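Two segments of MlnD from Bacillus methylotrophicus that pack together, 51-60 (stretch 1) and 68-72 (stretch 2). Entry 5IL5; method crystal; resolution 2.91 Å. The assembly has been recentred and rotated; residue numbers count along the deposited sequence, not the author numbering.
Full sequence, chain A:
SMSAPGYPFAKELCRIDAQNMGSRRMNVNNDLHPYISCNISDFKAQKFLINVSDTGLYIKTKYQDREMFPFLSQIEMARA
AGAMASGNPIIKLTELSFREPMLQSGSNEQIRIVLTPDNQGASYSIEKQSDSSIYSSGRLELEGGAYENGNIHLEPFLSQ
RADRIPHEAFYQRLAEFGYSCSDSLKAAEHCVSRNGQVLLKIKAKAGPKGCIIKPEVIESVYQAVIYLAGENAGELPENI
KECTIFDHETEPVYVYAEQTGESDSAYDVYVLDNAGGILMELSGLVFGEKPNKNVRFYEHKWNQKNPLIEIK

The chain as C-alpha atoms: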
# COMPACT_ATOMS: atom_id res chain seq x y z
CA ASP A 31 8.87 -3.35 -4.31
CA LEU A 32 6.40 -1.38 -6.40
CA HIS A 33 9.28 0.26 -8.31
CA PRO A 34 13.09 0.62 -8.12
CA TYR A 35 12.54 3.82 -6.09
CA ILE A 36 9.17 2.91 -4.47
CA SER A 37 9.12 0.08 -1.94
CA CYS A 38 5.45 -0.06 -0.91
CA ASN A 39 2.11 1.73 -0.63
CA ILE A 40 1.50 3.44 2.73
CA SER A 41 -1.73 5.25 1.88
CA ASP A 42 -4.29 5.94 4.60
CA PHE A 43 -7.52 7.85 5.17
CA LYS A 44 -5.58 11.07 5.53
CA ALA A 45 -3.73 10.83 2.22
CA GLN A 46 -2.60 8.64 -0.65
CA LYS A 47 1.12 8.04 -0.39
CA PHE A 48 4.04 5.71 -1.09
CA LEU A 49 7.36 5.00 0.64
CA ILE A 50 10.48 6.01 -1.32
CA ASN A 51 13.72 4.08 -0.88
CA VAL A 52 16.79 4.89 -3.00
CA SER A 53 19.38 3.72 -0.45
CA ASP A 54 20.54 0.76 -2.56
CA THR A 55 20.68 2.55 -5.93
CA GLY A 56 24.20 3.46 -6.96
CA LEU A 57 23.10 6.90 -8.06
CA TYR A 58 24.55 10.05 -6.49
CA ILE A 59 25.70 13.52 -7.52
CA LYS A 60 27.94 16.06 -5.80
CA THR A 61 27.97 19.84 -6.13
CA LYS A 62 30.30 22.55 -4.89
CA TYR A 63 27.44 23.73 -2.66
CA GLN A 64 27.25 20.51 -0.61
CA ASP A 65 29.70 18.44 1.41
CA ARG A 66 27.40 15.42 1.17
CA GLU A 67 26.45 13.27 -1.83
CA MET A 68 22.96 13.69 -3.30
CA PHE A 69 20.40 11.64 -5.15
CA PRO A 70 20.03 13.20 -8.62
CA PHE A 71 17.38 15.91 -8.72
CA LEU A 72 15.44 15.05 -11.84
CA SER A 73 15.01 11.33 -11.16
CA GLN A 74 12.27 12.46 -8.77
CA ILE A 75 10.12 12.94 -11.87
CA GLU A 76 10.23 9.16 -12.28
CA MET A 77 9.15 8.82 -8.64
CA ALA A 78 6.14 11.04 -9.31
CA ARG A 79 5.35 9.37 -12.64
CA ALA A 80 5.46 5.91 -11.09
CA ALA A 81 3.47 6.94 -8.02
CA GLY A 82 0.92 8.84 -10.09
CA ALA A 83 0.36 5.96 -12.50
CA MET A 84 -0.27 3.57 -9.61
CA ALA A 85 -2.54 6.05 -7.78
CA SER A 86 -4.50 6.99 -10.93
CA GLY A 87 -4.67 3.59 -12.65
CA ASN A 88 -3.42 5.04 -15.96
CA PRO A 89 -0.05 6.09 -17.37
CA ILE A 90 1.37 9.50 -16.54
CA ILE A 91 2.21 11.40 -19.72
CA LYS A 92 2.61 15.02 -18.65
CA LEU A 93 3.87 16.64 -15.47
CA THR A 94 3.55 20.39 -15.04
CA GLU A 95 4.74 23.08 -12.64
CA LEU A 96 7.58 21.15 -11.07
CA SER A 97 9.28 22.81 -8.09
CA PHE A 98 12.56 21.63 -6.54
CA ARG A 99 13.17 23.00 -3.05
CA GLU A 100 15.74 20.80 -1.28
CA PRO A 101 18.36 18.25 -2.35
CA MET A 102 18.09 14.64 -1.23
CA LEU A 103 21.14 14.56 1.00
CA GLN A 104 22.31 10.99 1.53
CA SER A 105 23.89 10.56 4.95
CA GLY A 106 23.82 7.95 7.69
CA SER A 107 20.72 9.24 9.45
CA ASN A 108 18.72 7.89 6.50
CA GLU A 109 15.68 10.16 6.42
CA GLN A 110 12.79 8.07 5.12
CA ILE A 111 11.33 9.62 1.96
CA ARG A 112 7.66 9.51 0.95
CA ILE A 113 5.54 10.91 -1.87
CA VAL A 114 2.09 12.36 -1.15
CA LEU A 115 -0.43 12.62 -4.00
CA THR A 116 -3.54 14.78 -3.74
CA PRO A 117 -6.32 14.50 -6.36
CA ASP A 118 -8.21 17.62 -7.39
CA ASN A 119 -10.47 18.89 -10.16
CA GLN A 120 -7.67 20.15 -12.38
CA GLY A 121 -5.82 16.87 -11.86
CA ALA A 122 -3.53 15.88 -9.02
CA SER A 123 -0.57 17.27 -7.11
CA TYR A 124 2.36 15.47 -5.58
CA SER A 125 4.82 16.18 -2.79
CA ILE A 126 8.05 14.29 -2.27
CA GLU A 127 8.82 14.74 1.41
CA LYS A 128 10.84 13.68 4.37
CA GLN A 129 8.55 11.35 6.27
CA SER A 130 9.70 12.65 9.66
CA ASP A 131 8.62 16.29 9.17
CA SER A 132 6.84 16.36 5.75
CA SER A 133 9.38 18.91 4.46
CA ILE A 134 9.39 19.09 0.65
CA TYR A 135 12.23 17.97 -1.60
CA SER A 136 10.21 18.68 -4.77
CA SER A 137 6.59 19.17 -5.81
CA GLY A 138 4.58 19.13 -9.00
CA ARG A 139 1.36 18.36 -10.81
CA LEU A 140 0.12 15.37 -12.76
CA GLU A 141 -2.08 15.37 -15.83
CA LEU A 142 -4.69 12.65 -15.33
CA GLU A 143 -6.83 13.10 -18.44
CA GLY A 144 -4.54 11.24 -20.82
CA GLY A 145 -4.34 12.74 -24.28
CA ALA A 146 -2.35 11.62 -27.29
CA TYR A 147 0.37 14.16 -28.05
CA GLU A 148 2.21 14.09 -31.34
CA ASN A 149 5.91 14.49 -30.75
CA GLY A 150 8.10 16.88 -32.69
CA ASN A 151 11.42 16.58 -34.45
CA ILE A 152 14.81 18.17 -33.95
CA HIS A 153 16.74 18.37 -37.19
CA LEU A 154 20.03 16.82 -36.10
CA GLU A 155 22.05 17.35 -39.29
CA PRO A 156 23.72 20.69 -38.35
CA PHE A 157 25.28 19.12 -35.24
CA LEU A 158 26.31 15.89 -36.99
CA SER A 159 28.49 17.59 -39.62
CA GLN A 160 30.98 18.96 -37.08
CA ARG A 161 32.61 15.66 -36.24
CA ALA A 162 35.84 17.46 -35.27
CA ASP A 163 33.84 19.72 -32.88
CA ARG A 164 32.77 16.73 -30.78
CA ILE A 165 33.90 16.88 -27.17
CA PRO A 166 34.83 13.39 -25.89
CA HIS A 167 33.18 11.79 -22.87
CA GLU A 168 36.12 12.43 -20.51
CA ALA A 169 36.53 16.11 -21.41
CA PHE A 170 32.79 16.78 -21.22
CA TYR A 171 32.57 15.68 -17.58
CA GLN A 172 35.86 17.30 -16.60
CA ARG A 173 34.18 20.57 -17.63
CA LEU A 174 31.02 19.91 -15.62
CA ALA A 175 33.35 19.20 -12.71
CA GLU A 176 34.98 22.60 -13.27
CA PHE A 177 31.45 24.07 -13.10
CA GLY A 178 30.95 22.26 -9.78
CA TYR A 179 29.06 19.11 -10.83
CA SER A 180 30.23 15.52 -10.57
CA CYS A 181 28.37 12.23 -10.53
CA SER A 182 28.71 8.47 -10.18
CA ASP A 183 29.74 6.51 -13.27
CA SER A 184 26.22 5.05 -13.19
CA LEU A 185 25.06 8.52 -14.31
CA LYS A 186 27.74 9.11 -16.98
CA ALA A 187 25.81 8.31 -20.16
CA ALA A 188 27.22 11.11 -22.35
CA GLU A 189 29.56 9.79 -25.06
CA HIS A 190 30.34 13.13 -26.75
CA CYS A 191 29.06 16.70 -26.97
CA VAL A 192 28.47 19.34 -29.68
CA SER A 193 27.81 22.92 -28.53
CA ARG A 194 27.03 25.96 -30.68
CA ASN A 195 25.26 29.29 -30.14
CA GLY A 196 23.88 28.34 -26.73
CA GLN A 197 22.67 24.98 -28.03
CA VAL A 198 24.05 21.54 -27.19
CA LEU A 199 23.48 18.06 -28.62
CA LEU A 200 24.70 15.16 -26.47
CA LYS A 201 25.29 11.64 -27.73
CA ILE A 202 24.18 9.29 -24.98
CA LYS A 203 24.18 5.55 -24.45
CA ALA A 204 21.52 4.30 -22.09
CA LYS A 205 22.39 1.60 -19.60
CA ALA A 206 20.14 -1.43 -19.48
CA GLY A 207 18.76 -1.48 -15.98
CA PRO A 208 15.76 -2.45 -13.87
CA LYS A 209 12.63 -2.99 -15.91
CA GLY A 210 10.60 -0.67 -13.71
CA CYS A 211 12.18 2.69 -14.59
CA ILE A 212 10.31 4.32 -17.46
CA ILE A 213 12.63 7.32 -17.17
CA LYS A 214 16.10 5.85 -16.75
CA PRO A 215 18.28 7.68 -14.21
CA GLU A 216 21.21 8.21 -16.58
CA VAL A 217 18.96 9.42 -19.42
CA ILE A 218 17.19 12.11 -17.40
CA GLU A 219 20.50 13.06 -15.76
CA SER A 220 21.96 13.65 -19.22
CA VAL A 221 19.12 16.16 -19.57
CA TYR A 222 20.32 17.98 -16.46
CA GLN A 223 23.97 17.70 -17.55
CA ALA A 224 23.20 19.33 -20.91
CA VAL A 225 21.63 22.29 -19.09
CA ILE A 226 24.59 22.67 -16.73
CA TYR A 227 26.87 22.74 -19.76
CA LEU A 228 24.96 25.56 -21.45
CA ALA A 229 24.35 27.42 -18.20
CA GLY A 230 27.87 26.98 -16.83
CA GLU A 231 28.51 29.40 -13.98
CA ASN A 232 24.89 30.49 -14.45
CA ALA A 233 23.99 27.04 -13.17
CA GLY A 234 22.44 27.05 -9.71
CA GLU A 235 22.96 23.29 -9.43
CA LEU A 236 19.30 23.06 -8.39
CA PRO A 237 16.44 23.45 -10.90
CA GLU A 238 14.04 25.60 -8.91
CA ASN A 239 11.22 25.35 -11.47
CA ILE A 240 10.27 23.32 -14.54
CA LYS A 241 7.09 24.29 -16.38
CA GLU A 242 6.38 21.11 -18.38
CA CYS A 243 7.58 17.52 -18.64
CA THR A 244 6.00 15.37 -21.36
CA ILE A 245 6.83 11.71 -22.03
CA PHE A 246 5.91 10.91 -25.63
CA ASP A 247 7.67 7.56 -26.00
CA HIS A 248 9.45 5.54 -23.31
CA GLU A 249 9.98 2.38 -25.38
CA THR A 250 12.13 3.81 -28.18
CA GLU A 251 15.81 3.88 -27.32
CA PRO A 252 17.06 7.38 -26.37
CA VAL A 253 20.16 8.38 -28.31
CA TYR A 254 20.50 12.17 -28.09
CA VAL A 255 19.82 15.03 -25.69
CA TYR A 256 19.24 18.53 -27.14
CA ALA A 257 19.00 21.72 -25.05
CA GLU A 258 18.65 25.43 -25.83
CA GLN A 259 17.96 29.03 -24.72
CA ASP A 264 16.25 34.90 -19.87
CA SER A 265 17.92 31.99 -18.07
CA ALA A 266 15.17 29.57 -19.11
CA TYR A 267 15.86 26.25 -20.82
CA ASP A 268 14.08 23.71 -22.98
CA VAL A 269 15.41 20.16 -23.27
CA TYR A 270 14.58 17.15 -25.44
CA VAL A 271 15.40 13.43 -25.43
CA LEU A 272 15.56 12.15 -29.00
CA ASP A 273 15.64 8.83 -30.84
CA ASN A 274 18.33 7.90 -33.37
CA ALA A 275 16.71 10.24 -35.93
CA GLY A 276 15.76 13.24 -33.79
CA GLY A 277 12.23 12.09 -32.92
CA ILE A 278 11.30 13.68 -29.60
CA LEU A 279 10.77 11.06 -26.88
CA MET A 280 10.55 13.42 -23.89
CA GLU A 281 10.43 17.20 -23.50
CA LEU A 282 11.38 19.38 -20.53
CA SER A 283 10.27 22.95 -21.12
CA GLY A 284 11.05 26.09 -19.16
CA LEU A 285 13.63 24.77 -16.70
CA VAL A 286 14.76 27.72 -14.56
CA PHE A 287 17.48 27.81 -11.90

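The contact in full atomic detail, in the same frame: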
# COMPACT_ATOMS: atom_id res chain seq x y z
N ASN A 51 12.46 4.61 -1.40
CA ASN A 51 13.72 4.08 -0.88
C ASN A 51 14.71 3.99 -2.03
O ASN A 51 14.57 3.13 -2.90
CB ASN A 51 13.53 2.72 -0.21
CG ASN A 51 14.82 2.18 0.36
OD1 ASN A 51 15.77 2.94 0.60
ND2 ASN A 51 14.85 0.88 0.64
N VAL A 52 15.71 4.87 -2.02
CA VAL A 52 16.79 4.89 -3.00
C VAL A 52 18.14 4.59 -2.36
O VAL A 52 19.18 4.88 -2.95
CB VAL A 52 16.83 6.23 -3.75
CG1 VAL A 52 15.58 6.42 -4.59
CG2 VAL A 52 17.02 7.39 -2.78
N SER A 53 18.13 4.05 -1.14
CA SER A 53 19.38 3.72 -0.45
C SER A 53 20.29 2.86 -1.33
O SER A 53 21.47 3.18 -1.51
CB SER A 53 19.05 3.02 0.86
OG SER A 53 20.21 2.70 1.61
N ASP A 54 19.75 1.78 -1.88
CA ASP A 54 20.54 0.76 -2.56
C ASP A 54 20.67 0.97 -4.07
O ASP A 54 21.10 0.05 -4.77
CB ASP A 54 19.95 -0.63 -2.28
CG ASP A 54 20.21 -1.09 -0.86
OD1 ASP A 54 21.23 -0.65 -0.27
OD2 ASP A 54 19.39 -1.89 -0.34
N THR A 55 20.30 2.14 -4.58
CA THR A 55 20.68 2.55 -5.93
C THR A 55 22.07 3.16 -5.89
O THR A 55 22.47 3.80 -4.90
CB THR A 55 19.70 3.56 -6.50
OG1 THR A 55 20.02 4.86 -6.00
CG2 THR A 55 18.27 3.23 -6.13
N GLY A 56 22.82 3.00 -6.97
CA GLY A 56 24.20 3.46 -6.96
C GLY A 56 24.34 4.88 -7.46
O GLY A 56 25.42 5.30 -7.87
N LEU A 57 23.26 5.64 -7.35
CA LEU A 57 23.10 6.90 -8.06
C LEU A 57 23.28 8.06 -7.08
O LEU A 57 22.49 8.21 -6.14
CB LEU A 57 21.73 6.97 -8.73
CG LEU A 57 21.25 5.70 -9.45
CD1 LEU A 57 19.74 5.77 -9.67
CD2 LEU A 57 21.96 5.49 -10.77
N TYR A 58 24.32 8.86 -7.29
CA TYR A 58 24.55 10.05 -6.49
C TYR A 58 25.19 11.13 -7.35
O TYR A 58 25.85 10.84 -8.36
CB TYR A 58 25.43 9.75 -5.26
CG TYR A 58 26.78 9.16 -5.58
CD1 TYR A 58 27.85 9.96 -5.94
CD2 TYR A 58 26.98 7.79 -5.51
CE1 TYR A 58 29.09 9.42 -6.23
CE2 TYR A 58 28.21 7.23 -5.80
CZ TYR A 58 29.27 8.05 -6.16
OH TYR A 58 30.49 7.50 -6.45
N ILE A 59 24.98 12.39 -6.95
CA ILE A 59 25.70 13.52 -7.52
C ILE A 59 26.33 14.30 -6.38
O ILE A 59 25.97 14.14 -5.21
CB ILE A 59 24.80 14.46 -8.37
CG1 ILE A 59 23.67 15.08 -7.53
CG2 ILE A 59 24.19 13.71 -9.54
CD1 ILE A 59 23.03 16.30 -8.19
N LYS A 60 27.31 15.13 -6.73
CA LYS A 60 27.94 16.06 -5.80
C LYS A 60 28.00 17.43 -6.45
O LYS A 60 28.19 17.54 -7.67
CB LYS A 60 29.35 15.61 -5.43
CG LYS A 60 29.48 14.13 -5.10
CD LYS A 60 30.93 13.75 -4.80
CE LYS A 60 31.06 12.30 -4.36
NZ LYS A 60 32.46 11.91 -4.05
N MET A 68 24.38 13.46 -3.10
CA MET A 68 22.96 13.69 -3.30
C MET A 68 22.39 12.71 -4.32
O MET A 68 23.06 12.34 -5.29
CB MET A 68 22.64 15.09 -3.83
CG MET A 68 22.93 16.21 -2.89
SD MET A 68 22.70 17.76 -3.76
CE MET A 68 24.18 17.82 -4.73
N PHE A 69 21.14 12.34 -4.12
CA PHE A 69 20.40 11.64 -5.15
C PHE A 69 20.06 12.62 -6.26
O PHE A 69 19.62 13.74 -5.98
CB PHE A 69 19.12 11.03 -4.58
CG PHE A 69 18.41 10.11 -5.54
CD1 PHE A 69 18.85 8.82 -5.72
CD2 PHE A 69 17.32 10.55 -6.26
CE1 PHE A 69 18.21 7.98 -6.61
CE2 PHE A 69 16.67 9.71 -7.15
CZ PHE A 69 17.12 8.42 -7.32
N PRO A 70 20.23 12.24 -7.53
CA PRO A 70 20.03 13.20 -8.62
C PRO A 70 18.65 13.86 -8.54
O PRO A 70 17.65 13.21 -8.23
CB PRO A 70 20.17 12.35 -9.89
CG PRO A 70 20.12 10.92 -9.43
CD PRO A 70 20.66 10.93 -8.04
N PHE A 71 18.62 15.15 -8.84
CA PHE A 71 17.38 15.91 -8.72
C PHE A 71 16.28 15.33 -9.59
O PHE A 71 15.21 14.97 -9.10
CB PHE A 71 17.63 17.38 -9.09
CG PHE A 71 18.44 18.13 -8.10
CD1 PHE A 71 17.89 18.49 -6.88
CD2 PHE A 71 19.75 18.50 -8.37
CE1 PHE A 71 18.63 19.19 -5.95
CE2 PHE A 71 20.49 19.19 -7.44
CZ PHE A 71 19.93 19.54 -6.23
N LEU A 72 16.53 15.24 -10.90
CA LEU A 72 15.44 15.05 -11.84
C LEU A 72 14.88 13.63 -11.83
O LEU A 72 13.76 13.43 -12.33
CB LEU A 72 15.92 15.40 -13.25
CG LEU A 72 16.35 16.85 -13.49
CD1 LEU A 72 16.58 17.14 -14.96
CD2 LEU A 72 15.34 17.84 -12.90

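The two stretches meet through one antiparallel bridge and a continuous apolar seam, which together bury 460 Å² of surface. The bridge pairs Ile-59 with Met-68, whose CA atoms lie 5.0 Å apart. Its two hydrogen bonds run in opposite directions: Ile-59 N donates to Met-68 O at 2.5 Å, and Met-68 N donates to Ile-59 O at 2.7 Å. Both are short, and the second is the more bent, with an angle of 141° at the hydrogen against 159° for the first. Met-68 O is also approached by Tyr-58 CA at 3.0 Å, a CA-H...O contact, so this carbonyl sits against two successive residues of the facing backbone.

From this anchor the seam extends along the chain toward Val-52, and a prominent bump on it is the ring of Phe-69. Its CA-to-CB bond points away from stretch 1, yet the chi1 of -171° (t) and the course of the ring bring its end back, into a hollow lined by Val-52, Thr-55 and Leu-57. Val-52 covers one face: its CG1 stands 4.0 Å from the Phe-69 ring centroid, 28° off the normal, a CH-pi contact, while Val-52 CB reaches Phe-69 CE1 at 3.6 Å. Thr-55 OG1 borders the ring edge, 3.7 Å from Phe-69 CE1. Leu-57 adds a further wall, its CD1 lying 4.1 Å from Phe-69 CE1.

The hollow owes part of its shape to a type I turn from Val-52 to Thr-55, which brings these two residues to the same ring. The closing backbone bond, Thr-55 N to Val-52 O at 3.4 Å, is weak, but Thr-55 OG1 also donates to Val-52 O at 3.2 Å. Asn-51, just before the turn, accepts at its OD1 a hydrogen bond of 3.1 Å from Ser-53 N within it.

Beyond Phe-69, the compact ring of Pro-70 fits beside Leu-57 and Ile-59, with Pro-70 CD 4.2 Å from Leu-57 CB and Pro-70 CB 4.3 Å from Ile-59 CG2. Ile-59 is the counterpart bump from stretch 1 and has the largest covered area of any residue here. Its CG1 lies 3.8 Å from Met-68 CB, and its CD1 extends to Phe-71, 3.9 Å from Phe-71 CE2. The branched side chain thus touches three residues of stretch 2 in turn, and these contacts are purely apolar. At the outer end Lys-60 directs its CA-to-CB bond away, whereas the side chain of Tyr-58 starts sideways and leads away from stretch 2.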